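Local structure of IclR family transcriptional regulator (Brucella abortus, 5WHM) at residues C[109-112]-C[113-116]; C[189-192]-C[193-197]; C[196-199]-C[200-204]; C[243-246]-C[247-251]. The protein represses transcription as an IclR-type regulator, probably binding DNA through its helix-turn-helix domain and sensing an effector through its GAF-like C-terminal domain. All coordinates share one frame; numbering follows the deposited sequence.

Contact 1. Residues C[109-112]-C[113-116]; sequences QVLA and DYAK
Gln109 reaches along the helix to Asp113, one turn on, and meets it through its amide nitrogen. Its CB continues to a CG set trans to the backbone N (chi1 -175°), and the chain then bends at chi2. Gln109 CG passes 3.9 Å from Asp113 OD2, and Gln109 CD lies 3.8 Å from Asp113 OD1. At the tip Gln109 NE2 donates to Asp113 OD1 over 2.6 Å in a bent bond (132° at the hydrogen). That carboxylate oxygen lies near the Gln109 amide plane, but NE2 comes to it from above the carboxylate plane, the two flat groups being turned 36° apart. The ends of both side chains have further partners, NE2 binding the Gln136 carbonyl and OD1 the Glu138 backbone N. The pair thus ties helix 101-115 of the GAF-like domain to the residues just after strand 128-135. Backbone i to i+4 bonds run beside it, including Asp113 N to Gln109 O at 2.8 Å and Ala115 N to Leu111 O at 2.8 Å. On another flank, Leu111 CD1 approaches Tyr114 CD2 obliquely at 4.4 Å. The Tyr114 hydroxyl probably hydrogen-bonds Asp250, and Arg254 makes a cation-pi contact with the ring. The helix ends at Ala115, and Lys116 turns off with positive phi.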
# COMPACT_ATOMS: atom_id res chain seq x y z
N GLN C 109 -20.96 -5.96 4.94
CA GLN C 109 -21.90 -4.98 4.41
C GLN C 109 -23.26 -5.10 5.08
O GLN C 109 -23.86 -4.08 5.47
CB GLN C 109 -22.01 -5.14 2.90
CG GLN C 109 -22.87 -4.09 2.21
CD GLN C 109 -22.26 -2.70 2.30
OE1 GLN C 109 -21.26 -2.43 1.67
NE2 GLN C 109 -22.88 -1.83 3.09
N VAL C 110 -23.76 -6.33 5.27
CA VAL C 110 -25.03 -6.55 5.96
C VAL C 110 -25.00 -5.98 7.37
O VAL C 110 -25.95 -5.32 7.81
CB VAL C 110 -25.37 -8.06 5.96
CG1 VAL C 110 -26.58 -8.35 6.88
CG2 VAL C 110 -25.64 -8.55 4.54
N LEU C 111 -23.90 -6.21 8.10
CA LEU C 111 -23.82 -5.68 9.46
C LEU C 111 -23.71 -4.17 9.45
O LEU C 111 -24.38 -3.48 10.24
CB LEU C 111 -22.65 -6.30 10.20
CG LEU C 111 -22.48 -5.75 11.63
CD1 LEU C 111 -23.77 -5.95 12.48
CD2 LEU C 111 -21.29 -6.36 12.31
N ALA C 112 -22.85 -3.62 8.58
CA ALA C 112 -22.71 -2.17 8.46
C ALA C 112 -24.05 -1.51 8.10
O ALA C 112 -24.38 -0.46 8.65
CB ALA C 112 -21.63 -1.82 7.42
N ASP C 113 -24.82 -2.11 7.18
CA ASP C 113 -26.12 -1.54 6.81
C ASP C 113 -27.07 -1.58 8.00
O ASP C 113 -27.75 -0.59 8.29
CB ASP C 113 -26.74 -2.30 5.63
CG ASP C 113 -26.01 -2.06 4.30
OD1 ASP C 113 -25.14 -1.15 4.19
OD2 ASP C 113 -26.33 -2.82 3.35
N TYR C 114 -27.13 -2.72 8.69
CA TYR C 114 -27.99 -2.84 9.86
C TYR C 114 -27.60 -1.84 10.95
O TYR C 114 -28.46 -1.21 11.56
CB TYR C 114 -27.94 -4.25 10.43
CG TYR C 114 -28.61 -4.29 11.79
CD1 TYR C 114 -30.00 -4.22 11.90
CD2 TYR C 114 -27.85 -4.34 12.96
CE1 TYR C 114 -30.62 -4.23 13.15
CE2 TYR C 114 -28.47 -4.34 14.21
CZ TYR C 114 -29.85 -4.29 14.29
OH TYR C 114 -30.45 -4.30 15.51
N ALA C 115 -26.30 -1.70 11.21
CA ALA C 115 -25.84 -0.89 12.33
C ALA C 115 -25.69 0.58 11.98
O ALA C 115 -25.43 1.39 12.89
CB ALA C 115 -24.50 -1.42 12.86
N LYS C 116 -25.78 0.92 10.69
CA LYS C 116 -25.49 2.27 10.18
C LYS C 116 -24.13 2.75 10.65
O LYS C 116 -23.95 3.90 11.05
CB LYS C 116 -26.61 3.25 10.55
CG LYS C 116 -28.00 2.75 10.15
CD LYS C 116 -29.04 3.86 10.22
CE LYS C 116 -30.39 3.38 9.69
NZ LYS C 116 -30.27 2.80 8.32

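Contact 2. Residues C[189-192]-C[193-197]; sequences IRKG and LDRAL
Ile189 joins Leu193 through its carbonyl, which accepts Leu193 N at 3.0 Å in the usual helical i to i+4 bond, while its own side chain leads off to Ala154 and Glu182. Arg190 does more. Its first torsion is trans (chi1 176°), and bends at chi2 and chi3 bring the chain forward along the helix to Asp194. The two side chains cross at a slant, their flat ends 28° apart. Arg190 NH1 forms a salt bridge with Asp194 OD1 at 2.7 Å, although the N-H points poorly and the hydrogen bond within it is weak; Arg190 NE lies 3.2 Å from the same Asp194 OD1. At the edge of the guanidinium, in its plane, Leu197 CD1 packs on Arg190 NH1 at 3.7 Å, giving the charged group an apolar neighbour one further turn along.

Lys191 offers CG to Arg195 NH1 at 3.4 Å, and its carbonyl O sits over the centre of one face of the Arg195 guanidinium. At Gly192, Arg195 NH2 approaches CA to 3.3 Å. A water then closes a small bridge, donating to Gly192 O at 2.8 Å and accepting from Arg195 NE. The NH2 end also has a weak, long ion pair with Glu211.

Leu193, Ala196 and Leu197 meet helix 157-165, and Leu193 and Arg190 also touch Leu175 of helix 168-181. The arrangement is that of an amphipathic helix, with one i to i+4 ion pair, Arg190 to Asp194, on its flank and leucines turned into a three-helix packing within the IclR C-terminal domain.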
# COMPACT_ATOMS: atom_id res chain seq x y z
N ILE C 189 -3.69 2.28 31.32
CA ILE C 189 -3.82 1.41 30.16
C ILE C 189 -4.12 -0.02 30.59
O ILE C 189 -4.94 -0.71 29.98
CB ILE C 189 -2.54 1.51 29.31
CG1 ILE C 189 -2.45 2.89 28.66
CG2 ILE C 189 -2.46 0.39 28.28
CD1 ILE C 189 -1.05 3.26 28.24
N ARG C 190 -3.46 -0.47 31.66
CA ARG C 190 -3.67 -1.83 32.17
C ARG C 190 -5.12 -2.05 32.57
O ARG C 190 -5.72 -3.07 32.23
CB ARG C 190 -2.74 -2.09 33.37
CG ARG C 190 -2.91 -3.44 34.08
CD ARG C 190 -2.13 -4.58 33.41
NE ARG C 190 -2.99 -5.46 32.61
CZ ARG C 190 -2.60 -6.62 32.08
NH1 ARG C 190 -3.46 -7.35 31.38
NH2 ARG C 190 -1.36 -7.06 32.27
N LYS C 191 -5.71 -1.09 33.30
CA LYS C 191 -7.08 -1.27 33.78
C LYS C 191 -8.06 -1.40 32.62
O LYS C 191 -8.89 -2.31 32.60
CB LYS C 191 -7.48 -0.12 34.70
CG LYS C 191 -8.87 -0.31 35.34
CD LYS C 191 -8.83 -0.16 36.86
CE LYS C 191 -9.32 1.20 37.31
NZ LYS C 191 -9.18 1.40 38.78
N GLY C 192 -7.97 -0.50 31.64
CA GLY C 192 -8.85 -0.59 30.49
C GLY C 192 -8.67 -1.88 29.71
O GLY C 192 -9.65 -2.44 29.20
N LEU C 193 -7.44 -2.38 29.64
CA LEU C 193 -7.17 -3.63 28.96
C LEU C 193 -7.73 -4.82 29.74
O LEU C 193 -8.32 -5.73 29.15
CB LEU C 193 -5.66 -3.76 28.74
CG LEU C 193 -5.14 -4.83 27.80
CD1 LEU C 193 -5.74 -4.66 26.40
CD2 LEU C 193 -3.64 -4.70 27.77
N ASP C 194 -7.55 -4.83 31.06
CA ASP C 194 -8.09 -5.92 31.88
C ASP C 194 -9.60 -6.00 31.79
O ASP C 194 -10.17 -7.09 31.81
CB ASP C 194 -7.66 -5.75 33.34
CG ASP C 194 -6.26 -6.28 33.62
OD1 ASP C 194 -5.74 -7.06 32.78
OD2 ASP C 194 -5.68 -5.94 34.68
N ARG C 195 -10.28 -4.85 31.71
CA ARG C 195 -11.72 -4.86 31.44
C ARG C 195 -12.03 -5.56 30.12
O ARG C 195 -12.97 -6.36 30.04
CB ARG C 195 -12.28 -3.44 31.42
CG ARG C 195 -12.81 -2.96 32.75
CD ARG C 195 -13.59 -1.66 32.58
NE ARG C 195 -12.76 -0.63 31.95
CZ ARG C 195 -11.98 0.21 32.62
NH1 ARG C 195 -11.94 0.16 33.94
NH2 ARG C 195 -11.26 1.12 31.96
N ALA C 196 -11.25 -5.25 29.07
CA ALA C 196 -11.51 -5.84 27.76
C ALA C 196 -11.24 -7.34 27.77
O ALA C 196 -12.04 -8.13 27.24
CB ALA C 196 -10.66 -5.14 26.69
N LEU C 197 -10.13 -7.74 28.38
CA LEU C 197 -9.81 -9.16 28.44
C LEU C 197 -10.90 -9.92 29.17
O LEU C 197 -11.25 -11.04 28.80
CB LEU C 197 -8.44 -9.38 29.09
CG LEU C 197 -7.23 -8.76 28.36
CD1 LEU C 197 -5.94 -8.93 29.18
CD2 LEU C 197 -7.03 -9.30 26.94
O HOH W 1 -12.05 -0.97 29.16

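Contact 3. Residues C[196-199]-C[200-204]; sequences ALRD and FEDYG
From Ala196 O to Phe200 N (2.8 Å), Leu197 O to Glu201 N and Arg198 O to Asp202 N the helical i to i+4 ladder is regular, and it runs on through Asp199 O, which takes Tyr203 N at 2.8 Å and, weakly, Gly204 N at 3.3 Å, to Phe200 O, which takes Gly204 N at 2.9 Å. Arg198 meets two acidic side chains. Its chain bends at chi2 and chi3, which lays Arg198 CD 3.6 Å from Asp202 OD2 and turns NE toward Glu201. The Arg198 NE to Glu201 OE1 separation of 3.9 Å makes this a long salt bridge; the guanidinium and carboxylate planes are nearly parallel, 9° apart, although the two side chains cross at a slant. Glu201 is stretched out beyond CG, and that CG rests 3.4 Å from Leu197 O. Asp202 curls back over the turn instead: with CG beside its own backbone N (chi1 -71°), the carboxyl carbon comes within 3.3 Å of Arg198 O.

All this decorates the last turns of helix 186-203, whose other side lies against helix 157-165 and strand 206-209, outermost in this chain's sheet. There Phe200, with its ring swung away from the preceding turn, touches Ala164 and Cys206, and Asp199 touches Leu207. Tyr203 CB comes up to the Asp199 carbonyl, while one face of its ring is lined near the rim by Asp202 CB. Gly204, at the C' position, takes positive phi, a conformation that would press a CB against the preceding carbonyl oxygen.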
# COMPACT_ATOMS: atom_id res chain seq x y z
N ALA C 196 -11.25 -5.25 29.07
CA ALA C 196 -11.51 -5.84 27.76
C ALA C 196 -11.24 -7.34 27.77
O ALA C 196 -12.04 -8.13 27.24
CB ALA C 196 -10.66 -5.14 26.69
N LEU C 197 -10.13 -7.74 28.38
CA LEU C 197 -9.81 -9.16 28.44
C LEU C 197 -10.90 -9.92 29.17
O LEU C 197 -11.25 -11.04 28.80
CB LEU C 197 -8.44 -9.38 29.09
CG LEU C 197 -7.23 -8.76 28.36
CD1 LEU C 197 -5.94 -8.93 29.18
CD2 LEU C 197 -7.03 -9.30 26.94
N ARG C 198 -11.45 -9.30 30.23
CA ARG C 198 -12.54 -9.90 30.97
C ARG C 198 -13.80 -10.00 30.12
O ARG C 198 -14.50 -11.03 30.15
CB ARG C 198 -12.80 -9.05 32.22
CG ARG C 198 -13.94 -9.50 33.03
CD ARG C 198 -13.69 -10.90 33.55
NE ARG C 198 -12.41 -11.03 34.25
CZ ARG C 198 -12.25 -10.81 35.55
NH1 ARG C 198 -13.29 -10.42 36.28
NH2 ARG C 198 -11.06 -10.95 36.13
N ASP C 199 -14.14 -8.92 29.41
CA ASP C 199 -15.25 -8.95 28.47
C ASP C 199 -15.08 -10.04 27.42
O ASP C 199 -16.04 -10.70 27.03
CB ASP C 199 -15.39 -7.59 27.78
CG ASP C 199 -16.21 -6.59 28.60
OD1 ASP C 199 -16.61 -6.94 29.74
OD2 ASP C 199 -16.48 -5.48 28.09
N PHE C 200 -13.86 -10.25 26.93
CA PHE C 200 -13.67 -11.30 25.94
C PHE C 200 -13.92 -12.68 26.55
O PHE C 200 -14.63 -13.50 25.97
CB PHE C 200 -12.28 -11.20 25.31
CG PHE C 200 -12.05 -12.25 24.26
CD1 PHE C 200 -12.69 -12.16 23.02
CD2 PHE C 200 -11.22 -13.34 24.51
CE1 PHE C 200 -12.51 -13.14 22.07
CE2 PHE C 200 -11.02 -14.32 23.53
CZ PHE C 200 -11.66 -14.22 22.32
N GLU C 201 -13.34 -12.95 27.73
CA GLU C 201 -13.62 -14.21 28.41
C GLU C 201 -15.13 -14.39 28.66
O GLU C 201 -15.66 -15.49 28.45
CB GLU C 201 -12.85 -14.27 29.74
CG GLU C 201 -11.32 -14.31 29.54
CD GLU C 201 -10.52 -14.11 30.83
OE1 GLU C 201 -11.14 -13.88 31.88
OE2 GLU C 201 -9.26 -14.20 30.79
N ASP C 202 -15.83 -13.34 29.06
CA ASP C 202 -17.22 -13.53 29.51
C ASP C 202 -18.21 -13.57 28.34
O ASP C 202 -19.13 -14.39 28.33
CB ASP C 202 -17.64 -12.41 30.44
CG ASP C 202 -16.98 -12.48 31.78
OD1 ASP C 202 -16.35 -13.51 32.12
OD2 ASP C 202 -17.12 -11.49 32.51
N TYR C 203 -18.01 -12.68 27.36
CA TYR C 203 -18.96 -12.39 26.29
C TYR C 203 -18.42 -12.62 24.87
O TYR C 203 -19.22 -12.63 23.93
CB TYR C 203 -19.43 -10.93 26.39
CG TYR C 203 -20.25 -10.60 27.64
CD1 TYR C 203 -21.05 -11.55 28.24
CD2 TYR C 203 -20.23 -9.32 28.20
CE1 TYR C 203 -21.83 -11.25 29.38
CE2 TYR C 203 -21.00 -9.00 29.34
CZ TYR C 203 -21.80 -9.98 29.92
OH TYR C 203 -22.56 -9.68 31.05
N GLY C 204 -17.11 -12.76 24.68
CA GLY C 204 -16.61 -13.05 23.34
C GLY C 204 -16.32 -11.85 22.45
O GLY C 204 -15.98 -12.05 21.26

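Contact 4. Residues C[243-246]-C[247-251]; sequences PREK and LEDDI
The guanidinium of Arg244 is met at its edge by Glu248 OE2, which lies almost in the Arg244 plane, while NH1 comes to that oxygen from above the carboxylate; the two planes stand 75° apart. The resulting Arg244 NH1 to Glu248 OE2 salt bridge and hydrogen bond, 2.9 Å long, spans the first turn of helix 244-265, where Pro243 holds the N-cap position and its carbonyl accepts Leu247 N. Arg244 stays extended to CD and bends at chi3 (-65°) to bring its head round, and its CG also packs 3.4 Å from Glu248 CD. Both side chains touch Leu207 of strand 206-209, and Leu247 and Ile251 touch strand 216-225, setting this helix against the sheet of the GAF-like domain.

The carboxylates of Glu245 and Asp249 have planes 66° apart, with Glu245 OE2 4.0 Å from Asp249 OD2; these like charges probably weigh slightly against each other. Lys246 and Asp250 instead run alongside, pointing the same way, in a salt bridge of 3.6 Å between Lys246 NZ and Asp250 OD2. The stronger ties of Asp250 are outside, to Tyr114 and Arg254. Between Leu247 and Ile251 the helix widens into a pi-type turn, and one carbonyl accepts both an i+4 and an i+5 N-H: Lys246 O takes Asp250 N at 3.0 Å, from above the carbonyl plane, and Ile251 N at 2.9 Å in a straighter bond.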
# COMPACT_ATOMS: atom_id res chain seq x y z
N PRO C 243 -24.35 3.51 21.65
CA PRO C 243 -24.11 3.41 23.10
C PRO C 243 -23.60 2.04 23.49
O PRO C 243 -23.79 1.05 22.78
CB PRO C 243 -25.50 3.68 23.70
CG PRO C 243 -26.22 4.45 22.65
CD PRO C 243 -25.74 3.91 21.35
N ARG C 244 -22.96 1.99 24.67
CA ARG C 244 -22.49 0.72 25.23
C ARG C 244 -23.57 -0.36 25.18
O ARG C 244 -23.32 -1.49 24.74
CB ARG C 244 -22.01 0.94 26.67
CG ARG C 244 -21.92 -0.33 27.51
CD ARG C 244 -21.46 -0.04 28.94
NE ARG C 244 -20.09 0.48 29.00
CZ ARG C 244 -18.99 -0.27 29.01
NH1 ARG C 244 -19.08 -1.59 28.94
NH2 ARG C 244 -17.80 0.30 29.10
N GLU C 245 -24.80 -0.01 25.58
CA GLU C 245 -25.88 -0.99 25.63
C GLU C 245 -26.20 -1.58 24.25
O GLU C 245 -26.41 -2.79 24.11
CB GLU C 245 -27.13 -0.35 26.24
CG GLU C 245 -28.37 -1.21 26.06
CD GLU C 245 -29.53 -0.72 26.91
OE1 GLU C 245 -29.38 0.33 27.58
OE2 GLU C 245 -30.59 -1.39 26.89
N LYS C 246 -26.24 -0.74 23.21
CA LYS C 246 -26.42 -1.26 21.86
C LYS C 246 -25.27 -2.19 21.45
O LYS C 246 -25.49 -3.23 20.81
CB LYS C 246 -26.55 -0.11 20.87
CG LYS C 246 -27.02 -0.52 19.49
CD LYS C 246 -27.36 0.70 18.63
CE LYS C 246 -28.30 0.35 17.48
NZ LYS C 246 -29.51 -0.41 17.93
N LEU C 247 -24.03 -1.84 21.80
CA LEU C 247 -22.92 -2.71 21.42
C LEU C 247 -22.95 -4.03 22.18
O LEU C 247 -22.68 -5.08 21.60
CB LEU C 247 -21.59 -1.98 21.64
CG LEU C 247 -21.38 -0.76 20.73
CD1 LEU C 247 -20.11 -0.01 21.07
CD2 LEU C 247 -21.38 -1.13 19.25
N GLU C 248 -23.28 -4.00 23.49
CA GLU C 248 -23.24 -5.22 24.30
C GLU C 248 -24.40 -6.16 23.98
O GLU C 248 -24.24 -7.38 24.00
CB GLU C 248 -23.28 -4.85 25.80
CG GLU C 248 -22.07 -4.04 26.28
CD GLU C 248 -22.11 -3.73 27.79
OE1 GLU C 248 -23.22 -3.55 28.36
OE2 GLU C 248 -21.02 -3.67 28.40
N ASP C 249 -25.59 -5.60 23.75
CA ASP C 249 -26.79 -6.41 23.59
C ASP C 249 -27.11 -6.77 22.14
O ASP C 249 -27.83 -7.75 21.89
CB ASP C 249 -28.00 -5.67 24.16
CG ASP C 249 -27.94 -5.51 25.69
OD1 ASP C 249 -26.96 -5.95 26.34
OD2 ASP C 249 -28.91 -4.94 26.22
N ASP C 250 -26.62 -5.98 21.18
CA ASP C 250 -27.09 -6.10 19.80
C ASP C 250 -25.90 -6.26 18.85
O ASP C 250 -25.72 -7.32 18.24
CB ASP C 250 -27.95 -4.86 19.43
CG ASP C 250 -28.61 -4.97 18.04
OD1 ASP C 250 -28.63 -6.07 17.46
OD2 ASP C 250 -29.15 -3.94 17.54
N ILE C 251 -25.05 -5.24 18.73
CA ILE C 251 -24.01 -5.29 17.70
C ILE C 251 -22.97 -6.37 18.03
O ILE C 251 -22.53 -7.13 17.14
CB ILE C 251 -23.35 -3.91 17.52
CG1 ILE C 251 -24.39 -2.86 17.12
CG2 ILE C 251 -22.24 -3.97 16.41
CD1 ILE C 251 -25.29 -3.28 15.99

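All four contacts are local, each between adjoining segments, so none closes a long loop and none crosses another. Contact 1 comes first, at the end of helix 101-115. Contacts 2 and 3 overlap along helix 186-203, sharing Ala196 and Leu197, with centres 10 Å apart. Contact 4 opens the C-terminal helix 244-265. Contacts 4 and 1 touch: Ile251 CD1 packs on Ala115 and Tyr114, and Tyr114 OH probably hydrogen-bonds Asp250 OD2, so the end of one helix meets the start of the other. Contacts 3 and 4 come within about 5 Å at their nearest atoms without touching, yet both reach Leu207 on strand 206-209, against which both helices pack.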